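Local coordinates for protein tryparedoxin II (Crithidia fasciculata, PDB 1I5G) that probably carries reducing equivalents from trypanothione to peroxidases as a thioredoxin-like dithiol-disulfide oxidoreductase, and binds glutathionylspermidine, at residues 30-35 with 122-127. The protein carries 1 engineered substitution. Numbering follows the deposited sequence.
Sequences TVFFYF and IITTQA
In the central sheet of this thioredoxin fold, Phe32 of strand 30-36 reaches past strand 111-116 to meet Thr124 and Ala127, where edge strand 122-124 gives way to helix 127-133. Strand 111-116 lies between the two segments and pairs antiparallel with both neighbours, which explains why no hydrogen bond crosses the contact: the nearest CA pair, Phe32 and Ala127, is 8.2 Å apart. Direct contact is made by side chains. Phe32 CE2 lies 3.7 Å from Thr124 CG2 and equally 3.7 Å from Ala127 CB, while its CD2 is 3.9 Å from that same Ala127 CB. Both methyls approach the ring obliquely: Ala127 CB beside the CD2-CE2 bond, Thr124 CG2 at CE2 only. The CA-CB bond of Phe32 does not point at 122-127, but with CG anti to the carbonyl carbon (chi1 -68°) the far end of the ring comes close to it; Leu112 of the intervening strand touches both Phe32 and Ala127, and Phe63 meets Phe32 edge-to-face. All three touching residues are buried. Ile123 and Thr124 together face Gly114, forming a classic beta bulge. With Thr124 OG1 anti to the backbone N (chi1 -175°), CG2 lies between that N and the carbonyl carbon and meets the ring, whereas OG1 hydrogen-bonds with Trp142 O and accepts a weak bond from the N-cap residue, Gln126 N to Thr124 OG1, at 3.3 Å and 154°.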
loop_
_atom_site.group_PDB
_atom_site.type_symbol
_atom_site.label_atom_id
_atom_site.label_comp_id
_atom_site.label_asym_id
_atom_site.label_seq_id
_atom_site.Cartn_x
_atom_site.Cartn_y
_atom_site.Cartn_z
ATOM N N THR A 30 6.373 8.982 2.935
ATOM C CA THR A 30 6.192 8.263 1.667
ATOM C C THR A 30 5.112 7.216 1.905
ATOM O O THR A 30 5.151 6.545 2.951
ATOM C CB THR A 30 7.488 7.553 1.264
ATOM O OG1 THR A 30 8.530 8.527 1.117
ATOM C CG2 THR A 30 7.304 6.890 -0.086
ATOM N N VAL A 31 4.152 7.058 1.008
ATOM C CA VAL A 31 3.046 6.121 1.157
ATOM C C VAL A 31 3.165 5.122 0.008
ATOM O O VAL A 31 3.174 5.511 -1.167
ATOM C CB VAL A 31 1.684 6.826 1.151
ATOM C CG1 VAL A 31 0.591 5.755 1.248
ATOM C CG2 VAL A 31 1.596 7.823 2.313
ATOM N N PHE A 32 3.254 3.858 0.389
ATOM C CA PHE A 32 3.327 2.768 -0.591
ATOM C C PHE A 32 1.986 2.095 -0.755
ATOM O O PHE A 32 1.443 1.509 0.181
ATOM C CB PHE A 32 4.384 1.718 -0.201
ATOM C CG PHE A 32 5.781 2.236 -0.288
ATOM C CD1 PHE A 32 6.351 2.857 0.806
ATOM C CD2 PHE A 32 6.546 2.155 -1.457
ATOM C CE1 PHE A 32 7.640 3.357 0.762
ATOM C CE2 PHE A 32 7.821 2.640 -1.544
ATOM C CZ PHE A 32 8.376 3.252 -0.431
ATOM N N PHE A 33 1.474 2.139 -1.974
ATOM C CA PHE A 33 0.215 1.528 -2.352
ATOM C C PHE A 33 0.559 0.124 -2.789
ATOM O O PHE A 33 1.284 -0.115 -3.752
ATOM C CB PHE A 33 -0.408 2.334 -3.468
ATOM C CG PHE A 33 -0.931 3.676 -3.057
ATOM C CD1 PHE A 33 -0.079 4.757 -3.010
ATOM C CD2 PHE A 33 -2.260 3.849 -2.723
ATOM C CE1 PHE A 33 -0.565 5.985 -2.632
ATOM C CE2 PHE A 33 -2.753 5.101 -2.340
ATOM C CZ PHE A 33 -1.876 6.158 -2.305
ATOM N N TYR A 34 0.046 -0.854 -2.054
ATOM C CA TYR A 34 0.383 -2.257 -2.237
ATOM C C TYR A 34 -0.798 -2.985 -2.851
ATOM O O TYR A 34 -1.816 -3.269 -2.223
ATOM C CB TYR A 34 0.731 -2.912 -0.873
ATOM C CG TYR A 34 1.033 -4.402 -0.919
ATOM C CD1 TYR A 34 1.679 -4.934 -2.015
ATOM C CD2 TYR A 34 0.674 -5.280 0.101
ATOM C CE1 TYR A 34 1.968 -6.248 -2.101
ATOM C CE2 TYR A 34 0.964 -6.606 0.009
ATOM C CZ TYR A 34 1.618 -7.112 -1.097
ATOM O OH TYR A 34 1.907 -8.465 -1.242
ATOM N N PHE A 35 -0.677 -3.297 -4.132
ATOM C CA PHE A 35 -1.687 -4.015 -4.908
ATOM C C PHE A 35 -1.437 -5.497 -4.749
ATOM O O PHE A 35 -0.359 -6.002 -5.131
ATOM C CB PHE A 35 -1.591 -3.564 -6.375
ATOM C CG PHE A 35 -1.948 -2.096 -6.552
ATOM C CD1 PHE A 35 -1.021 -1.108 -6.300
ATOM C CD2 PHE A 35 -3.217 -1.709 -6.973
ATOM C CE1 PHE A 35 -1.361 0.234 -6.455
ATOM C CE2 PHE A 35 -3.551 -0.396 -7.120
ATOM C CZ PHE A 35 -2.625 0.552 -6.862
ATOM N N ILE A 122 4.395 10.521 -7.643
ATOM C CA ILE A 122 4.899 9.160 -7.641
ATOM C C ILE A 122 6.411 9.199 -7.547
ATOM O O ILE A 122 7.080 9.908 -8.322
ATOM C CB ILE A 122 4.440 8.402 -8.902
ATOM C CG1 ILE A 122 2.915 8.265 -8.914
ATOM C CG2 ILE A 122 5.154 7.058 -8.966
ATOM C CD1 ILE A 122 2.357 7.994 -10.325
ATOM N N ILE A 123 7.029 8.467 -6.631
ATOM C CA ILE A 123 8.469 8.422 -6.440
ATOM C C ILE A 123 9.056 7.136 -7.017
ATOM O O ILE A 123 10.110 7.134 -7.647
ATOM C CB ILE A 123 8.748 8.442 -4.926
ATOM C CG1 ILE A 123 8.301 9.766 -4.283
ATOM C CG2 ILE A 123 10.234 8.191 -4.646
ATOM C CD1 ILE A 123 8.795 10.972 -5.000
ATOM N N THR A 124 8.380 6.017 -6.816
ATOM C CA THR A 124 8.899 4.709 -7.227
ATOM C C THR A 124 7.818 3.791 -7.660
ATOM O O THR A 124 6.776 3.695 -7.021
ATOM C CB THR A 124 9.791 4.120 -6.118
ATOM O OG1 THR A 124 10.404 2.899 -6.552
ATOM C CG2 THR A 124 8.993 3.820 -4.869
ATOM N N THR A 125 8.033 3.052 -8.740
ATOM C CA THR A 125 7.116 1.984 -9.126
ATOM C C THR A 125 7.747 0.606 -8.984
ATOM O O THR A 125 7.091 -0.394 -9.289
ATOM C CB THR A 125 6.708 2.057 -10.595
ATOM O OG1 THR A 125 7.872 1.896 -11.417
ATOM C CG2 THR A 125 6.050 3.365 -10.958
ATOM N N GLN A 126 8.986 0.577 -8.506
ATOM C CA GLN A 126 9.770 -0.657 -8.403
ATOM C C GLN A 126 9.960 -1.178 -6.993
ATOM O O GLN A 126 10.874 -1.963 -6.730
ATOM C CB GLN A 126 11.175 -0.394 -8.987
ATOM C CG GLN A 126 12.063 0.685 -8.322
ATOM C CD GLN A 126 13.406 1.003 -8.980
ATOM O OE1 GLN A 126 14.031 0.143 -9.574
ATOM N NE2 GLN A 126 13.838 2.265 -8.871
ATOM N N ALA A 127 9.118 -0.781 -6.038
ATOM C CA ALA A 127 9.339 -1.133 -4.674
ATOM C C ALA A 127 9.129 -2.613 -4.419
ATOM O O ALA A 127 9.710 -3.146 -3.482
ATOM C CB ALA A 127 8.476 -0.250 -3.773
#